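Local coordinates for programmed cell death 6-interacting protein (Homo sapiens, PDB 5WA1) that takes part in endosomal sorting, multivesicular body biogenesis, membrane repair and cytokinesis, the chain here being its Bro1 domain, which contains a region that interacts with CHMP4 proteins, at residues A[65-68]-A[69-72]; A[149-152]-A[153-157]; A[206-209]-A[210-213]. All coordinates share one frame; numbering follows the deposited sequence.

Contact 1 of 3, residues A[65-68]-A[69-72]; sequences EELS and KLRR
Ser-68 and Arg-72 meet one turn apart on helix 56-75 of the Bro1 domain, and with Lys-69 they show how a single helix can carry a buried and a charged side at once. The first link is in the backbone, where Arg-72 N donates to Ser-68 O at 3.2 Å. The same carbonyl oxygen also lies over one face of the Arg-72 guanidinium, offset toward its rim. The fold-back comes from a bend in the arginine chain at chi3 (-68°), which returns the flat group toward the preceding turn and brings Arg-72 NH1 to 3.5 Å from Ser-68 OG. That hydroxyl also makes a weak hydrogen bond to Leu-38 N, in a loop nearer the N terminus.

Lys-69 leaves the helix differently. Its chain is extended throughout and runs alongside Glu-66, both pointing the same way, with Lys-69 CD 3.9 Å from Glu-66 OE1. The charged ends are near but short of a salt bridge, Lys-69 NZ standing 4.2 Å from Glu-66 OE2. In the backbone, Lys-69 N donates to Glu-65 O and Leu-70 N to Glu-66 O.

On the buried side, Leu-67 CD1 approaches Leu-70 CD2 at 4.2 Å, and both leucines pack on helix 83-97. Arg-71 N closes the next turn on Leu-67 O at 2.9 Å, while its extended side chain leads away to a salt bridge with Glu-140 and to hydrogen bonds with Thr-33 OG1 and Ser-34 O. The chemistry is thus divided by direction: leucines face a neighbouring helix, Arg-71 has its charge matched by a glutamate far along the chain, and the Glu-66 and Lys-69 pair probably attracts only loosely, through proximity at the surface.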
loop_
_atom_site.group_PDB
_atom_site.type_symbol
_atom_site.label_atom_id
_atom_site.label_comp_id
_atom_site.label_asym_id
_atom_site.label_seq_id
_atom_site.Cartn_x
_atom_site.Cartn_y
_atom_site.Cartn_z
ATOM N N GLU A 65 -28.276 -4.966 16.671
ATOM C CA GLU A 65 -28.924 -4.804 15.375
ATOM C C GLU A 65 -28.175 -3.802 14.506
ATOM O O GLU A 65 -28.082 -3.975 13.283
ATOM C CB GLU A 65 -30.370 -4.355 15.569
ATOM C CG GLU A 65 -31.273 -4.764 14.432
ATOM C CD GLU A 65 -31.431 -6.266 14.352
ATOM O OE1 GLU A 65 -31.809 -6.873 15.379
ATOM O OE2 GLU A 65 -31.159 -6.837 13.275
ATOM N N GLU A 66 -27.643 -2.741 15.113
ATOM C CA GLU A 66 -26.875 -1.764 14.346
ATOM C C GLU A 66 -25.524 -2.318 13.914
ATOM O O GLU A 66 -24.982 -1.889 12.891
ATOM C CB GLU A 66 -26.685 -0.480 15.155
ATOM C CG GLU A 66 -27.921 0.406 15.210
ATOM C CD GLU A 66 -28.390 0.837 13.829
ATOM O OE1 GLU A 66 -29.508 0.445 13.430
ATOM O OE2 GLU A 66 -27.635 1.558 13.142
ATOM N N LEU A 67 -24.964 -3.261 14.677
ATOM C CA LEU A 67 -23.677 -3.829 14.296
ATOM C C LEU A 67 -23.821 -4.768 13.105
ATOM O O LEU A 67 -22.978 -4.764 12.198
ATOM C CB LEU A 67 -23.043 -4.562 15.476
ATOM C CG LEU A 67 -21.713 -5.211 15.072
ATOM C CD1 LEU A 67 -20.718 -4.157 14.587
ATOM C CD2 LEU A 67 -21.126 -6.041 16.194
ATOM N N SER A 68 -24.876 -5.583 13.096
ATOM C CA SER A 68 -25.131 -6.444 11.947
ATOM C C SER A 68 -25.381 -5.610 10.697
ATOM O O SER A 68 -24.900 -5.947 9.607
ATOM C CB SER A 68 -26.327 -7.364 12.232
ATOM O OG SER A 68 -26.340 -8.461 11.325
ATOM N N LYS A 69 -26.137 -4.516 10.841
ATOM C CA LYS A 69 -26.337 -3.593 9.732
ATOM C C LYS A 69 -25.013 -3.010 9.265
ATOM O O LYS A 69 -24.761 -2.906 8.058
ATOM C CB LYS A 69 -27.299 -2.484 10.157
ATOM C CG LYS A 69 -27.426 -1.323 9.185
ATOM C CD LYS A 69 -28.436 -0.307 9.721
ATOM C CE LYS A 69 -28.503 0.948 8.863
ATOM N NZ LYS A 69 -29.505 1.917 9.397
ATOM N N LEU A 70 -24.144 -2.646 10.213
ATOM C CA LEU A 70 -22.848 -2.075 9.862
ATOM C C LEU A 70 -21.993 -3.071 9.095
ATOM O O LEU A 70 -21.276 -2.688 8.164
ATOM C CB LEU A 70 -22.118 -1.596 11.120
ATOM C CG LEU A 70 -20.670 -1.116 10.933
ATOM C CD1 LEU A 70 -20.607 0.015 9.915
ATOM C CD2 LEU A 70 -20.061 -0.682 12.261
ATOM N N ARG A 71 -22.056 -4.356 9.463
ATOM C CA ARG A 71 -21.287 -5.357 8.730
ATOM C C ARG A 71 -21.746 -5.439 7.281
ATOM O O ARG A 71 -20.925 -5.484 6.360
ATOM C CB ARG A 71 -21.402 -6.732 9.402
ATOM C CG ARG A 71 -20.515 -7.767 8.718
ATOM C CD ARG A 71 -20.626 -9.171 9.296
ATOM N NE ARG A 71 -19.457 -9.957 8.906
ATOM C CZ ARG A 71 -19.375 -10.690 7.800
ATOM N NH1 ARG A 71 -18.261 -11.364 7.531
ATOM N NH2 ARG A 71 -20.407 -10.770 6.969
ATOM N N ARG A 72 -23.066 -5.472 7.061
ATOM C CA ARG A 72 -23.582 -5.523 5.698
ATOM C C ARG A 72 -23.107 -4.323 4.882
ATOM O O ARG A 72 -22.748 -4.466 3.706
ATOM C CB ARG A 72 -25.109 -5.597 5.714
ATOM C CG ARG A 72 -25.668 -6.870 6.353
ATOM C CD ARG A 72 -27.161 -7.032 6.078
ATOM N NE ARG A 72 -27.973 -6.027 6.763
ATOM C CZ ARG A 72 -28.475 -6.175 7.984
ATOM N NH1 ARG A 72 -28.252 -7.292 8.667
ATOM N NH2 ARG A 72 -29.202 -5.206 8.528
#

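Contact 2 of 3, residues A[149-152]-A[153-157]; sequences AALA and SQIAA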
loop_
_atom_site.group_PDB
_atom_site.type_symbol
_atom_site.label_atom_id
_atom_site.label_comp_id
_atom_site.label_asym_id
_atom_site.label_seq_id
_atom_site.Cartn_x
_atom_site.Cartn_y
_atom_site.Cartn_z
ATOM N N ALA A 149 -7.128 -1.960 4.016
ATOM C CA ALA A 149 -5.879 -1.708 3.299
ATOM C C ALA A 149 -6.087 -1.767 1.790
ATOM O O ALA A 149 -5.597 -0.903 1.051
ATOM C CB ALA A 149 -4.823 -2.722 3.739
ATOM N N ALA A 150 -6.818 -2.780 1.315
ATOM C CA ALA A 150 -7.050 -2.940 -0.118
ATOM C C ALA A 150 -7.839 -1.767 -0.684
ATOM O O ALA A 150 -7.486 -1.209 -1.731
ATOM C CB ALA A 150 -7.785 -4.260 -0.379
ATOM N N LEU A 151 -8.935 -1.386 -0.018
ATOM C CA LEU A 151 -9.706 -0.249 -0.507
ATOM C C LEU A 151 -8.881 1.033 -0.454
ATOM O O LEU A 151 -8.939 1.854 -1.379
ATOM C CB LEU A 151 -11.015 -0.117 0.288
ATOM C CG LEU A 151 -11.944 1.007 -0.181
ATOM C CD1 LEU A 151 -12.366 0.789 -1.624
ATOM C CD2 LEU A 151 -13.178 1.166 0.710
ATOM N N ALA A 152 -8.069 1.204 0.594
ATOM C CA ALA A 152 -7.181 2.365 0.652
ATOM C C ALA A 152 -6.192 2.367 -0.509
ATOM O O ALA A 152 -5.889 3.426 -1.075
ATOM C CB ALA A 152 -6.426 2.394 1.980
ATOM N N SER A 153 -5.670 1.188 -0.874
ATOM C CA SER A 153 -4.759 1.116 -2.016
ATOM C C SER A 153 -5.475 1.477 -3.308
ATOM O O SER A 153 -4.878 2.097 -4.195
ATOM C CB SER A 153 -4.139 -0.283 -2.125
ATOM O OG SER A 153 -5.029 -1.195 -2.771
ATOM N N GLN A 154 -6.756 1.117 -3.428
ATOM C CA GLN A 154 -7.499 1.453 -4.637
ATOM C C GLN A 154 -7.800 2.943 -4.707
ATOM O O GLN A 154 -7.728 3.547 -5.786
ATOM C CB GLN A 154 -8.793 0.643 -4.705
ATOM C CG GLN A 154 -8.563 -0.864 -4.825
ATOM C CD GLN A 154 -9.860 -1.613 -5.065
ATOM O OE1 GLN A 154 -10.793 -1.070 -5.648
ATOM N NE2 GLN A 154 -9.931 -2.862 -4.603
ATOM N N ILE A 155 -8.152 3.550 -3.572
ATOM C CA ILE A 155 -8.385 4.990 -3.536
ATOM C C ILE A 155 -7.101 5.742 -3.869
ATOM O O ILE A 155 -7.111 6.723 -4.623
ATOM C CB ILE A 155 -8.947 5.400 -2.161
ATOM C CG1 ILE A 155 -10.342 4.802 -1.963
ATOM C CG2 ILE A 155 -8.952 6.921 -2.016
ATOM C CD1 ILE A 155 -10.898 4.916 -0.533
ATOM N N ALA A 156 -5.975 5.290 -3.316
ATOM C CA ALA A 156 -4.700 5.949 -3.595
ATOM C C ALA A 156 -4.337 5.849 -5.069
ATOM O O ALA A 156 -3.895 6.835 -5.682
ATOM C CB ALA A 156 -3.599 5.332 -2.734
ATOM N N ALA A 157 -4.520 4.664 -5.657
ATOM C CA ALA A 157 -4.187 4.454 -7.060
ATOM C C ALA A 157 -5.069 5.265 -8.000
ATOM O O ALA A 157 -4.690 5.473 -9.157
ATOM C CB ALA A 157 -4.282 2.964 -7.396
#
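Ser-153 OG donates to Ala-150 O at 2.7 Å, a side-chain bond back to the preceding turn of helix 137-157, in the mainly helical Bro1 domain. Its chi1 of 81° sets the hydroxyl between the backbone N and the carbonyl carbon, the position from which it can reach that oxygen. Ala-150 O is gripped twice, since Gln-154 N also donates to it at 3.0 Å. The two approaches differ: the amide comes in at a C=O...N angle of 155°, the hydroxyl from further to the side at 126°. Ser-153 OG is also hydrogen-bonded to Val-28 N, so one buried hydroxyl joins the helix to the N-terminal segment. Gln-154 adds to this join, its NE2 bonding Val-28 O.

Regular i to i+4 backbone bonds surround this pair, among them Ser-153 N to Ala-149 O and Ala-156 N to Ala-152 O. Ile-155 N meets Leu-151 O at 2.9 Å, nearly along the C=O axis. Beyond the polar atoms, the small alanines line the side that meets helix 164-191: Ala-149 rests on Phe-181, Ala-152 on Phe-176 and Ala-156 on His-173. Another side of the helix carries the larger apolar groups, Leu-151 and Ile-155, which both touch Leu-86 of helix 83-97. These two side chains cross obliquely, with Leu-151 CG 4.1 Å from Ile-155 CD1.

Contact 3 of 3, residues A[206-209]-A[210-213]; sequences GTLS and LIML
Thr-207 and Ile-211 pack one turn apart on helix 202-226, a central helix of the Bro1 domain within the region that interacts with CHMP4 proteins. Both are beta-branched, and their chi1 values (-65° and -67°) are nearly equal. In the threonine this sets OG1 beside the backbone N, where it bonds to Asp-203 O and to Gln-251 OE1 of helix 231-252, and sends CG2 toward the next turn. In the isoleucine it lays CG1 back over the same turn, 3.3 Å from Thr-207 O, the oxygen that also accepts from Ile-211 N at 2.9 Å.

Leu-208 reaches the same Ile-211 methyl only lightly, Leu-208 CD2 to Ile-211 CD1 at 4.4 Å, and otherwise packs on Phe-146 and Phe-181. In Ser-209 the first torsion places OG opposite the backbone N, and OG bonds to Ser-178 O of helix 164-191. Met-212 N donates to Leu-208 O; chi1 of -62° places Met-212 CG 3.3 Å from Leu-208 O, and a bend at chi2 then turns the sulfur. The threonine and isoleucine side chains meet at an angle, Thr-207 CG2 lying 4.0 Å from Ile-211 CD1.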
loop_
_atom_site.group_PDB
_atom_site.type_symbol
_atom_site.label_atom_id
_atom_site.label_comp_id
_atom_site.label_asym_id
_atom_site.label_seq_id
_atom_site.Cartn_x
_atom_site.Cartn_y
_atom_site.Cartn_z
ATOM N N GLY A 206 3.074 -9.270 4.105
ATOM C CA GLY A 206 4.359 -8.601 4.217
ATOM C C GLY A 206 4.823 -8.021 2.894
ATOM O O GLY A 206 5.354 -6.907 2.841
ATOM N N THR A 207 4.622 -8.761 1.800
ATOM C CA THR A 207 5.020 -8.232 0.496
ATOM C C THR A 207 4.110 -7.084 0.072
ATOM O O THR A 207 4.585 -6.064 -0.432
ATOM C CB THR A 207 5.025 -9.341 -0.560
ATOM O OG1 THR A 207 6.038 -10.298 -0.235
ATOM C CG2 THR A 207 5.320 -8.769 -1.947
ATOM N N LEU A 208 2.799 -7.232 0.274
ATOM C CA LEU A 208 1.886 -6.130 -0.010
ATOM C C LEU A 208 2.247 -4.892 0.801
ATOM O O LEU A 208 2.135 -3.767 0.305
ATOM C CB LEU A 208 0.441 -6.546 0.290
ATOM C CG LEU A 208 -0.120 -7.652 -0.609
ATOM C CD1 LEU A 208 -1.490 -8.101 -0.104
ATOM C CD2 LEU A 208 -0.214 -7.153 -2.038
ATOM N N SER A 209 2.647 -5.076 2.061
ATOM C CA SER A 209 3.032 -3.925 2.870
ATOM C C SER A 209 4.207 -3.186 2.243
ATOM O O SER A 209 4.227 -1.949 2.190
ATOM C CB SER A 209 3.384 -4.383 4.284
ATOM O OG SER A 209 3.835 -3.301 5.073
ATOM N N LEU A 210 5.199 -3.927 1.760
ATOM C CA LEU A 210 6.349 -3.289 1.120
ATOM C C LEU A 210 5.971 -2.623 -0.198
ATOM O O LEU A 210 6.478 -1.536 -0.519
ATOM C CB LEU A 210 7.447 -4.325 0.919
ATOM C CG LEU A 210 8.737 -3.829 0.280
ATOM C CD1 LEU A 210 9.249 -2.572 0.979
ATOM C CD2 LEU A 210 9.753 -4.952 0.347
ATOM N N ILE A 211 5.087 -3.243 -0.984
ATOM C CA ILE A 211 4.656 -2.620 -2.237
ATOM C C ILE A 211 3.997 -1.267 -1.964
ATOM O O ILE A 211 4.256 -0.275 -2.661
ATOM C CB ILE A 211 3.706 -3.560 -3.003
ATOM C CG1 ILE A 211 4.450 -4.803 -3.483
ATOM C CG2 ILE A 211 3.034 -2.810 -4.163
ATOM C CD1 ILE A 211 3.535 -5.896 -4.039
ATOM N N MET A 212 3.124 -1.212 -0.954
ATOM C CA MET A 212 2.450 0.041 -0.627
ATOM C C MET A 212 3.427 1.068 -0.089
ATOM O O MET A 212 3.290 2.268 -0.353
ATOM C CB MET A 212 1.335 -0.215 0.400
ATOM C CG MET A 212 0.239 -1.153 -0.085
ATOM S SD MET A 212 -0.593 -0.533 -1.567
ATOM C CE MET A 212 -0.796 -2.029 -2.535
ATOM N N LEU A 213 4.417 0.622 0.682
ATOM C CA LEU A 213 5.432 1.553 1.152
ATOM C C LEU A 213 6.238 2.122 -0.013
ATOM O O LEU A 213 6.531 3.322 -0.040
ATOM C CB LEU A 213 6.347 0.869 2.162
ATOM C CG LEU A 213 7.245 1.817 2.959
ATOM C CD1 LEU A 213 6.427 2.598 3.977
ATOM C CD2 LEU A 213 8.362 1.043 3.636
#

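Overall arrangement
From the N terminus the three contacts come in series, each within one helix; none closes a long loop, and none nests in or crosses another. Contact 1 lies on helix 56-75, its centre about 27 Å from the centre of the chain, whereas contact 2 on helix 137-157 and contact 3 on helix 202-226 lie near the middle. Contacts 1 and 2 are about 23 Å apart between centres and do not touch, but both helices pack on helix 83-97. Contacts 2 and 3 do touch, Ser-153 CB meeting Met-212 SD at 3.6 Å, and both also pack on Phe-181 of helix 164-191, which ties the central helices together.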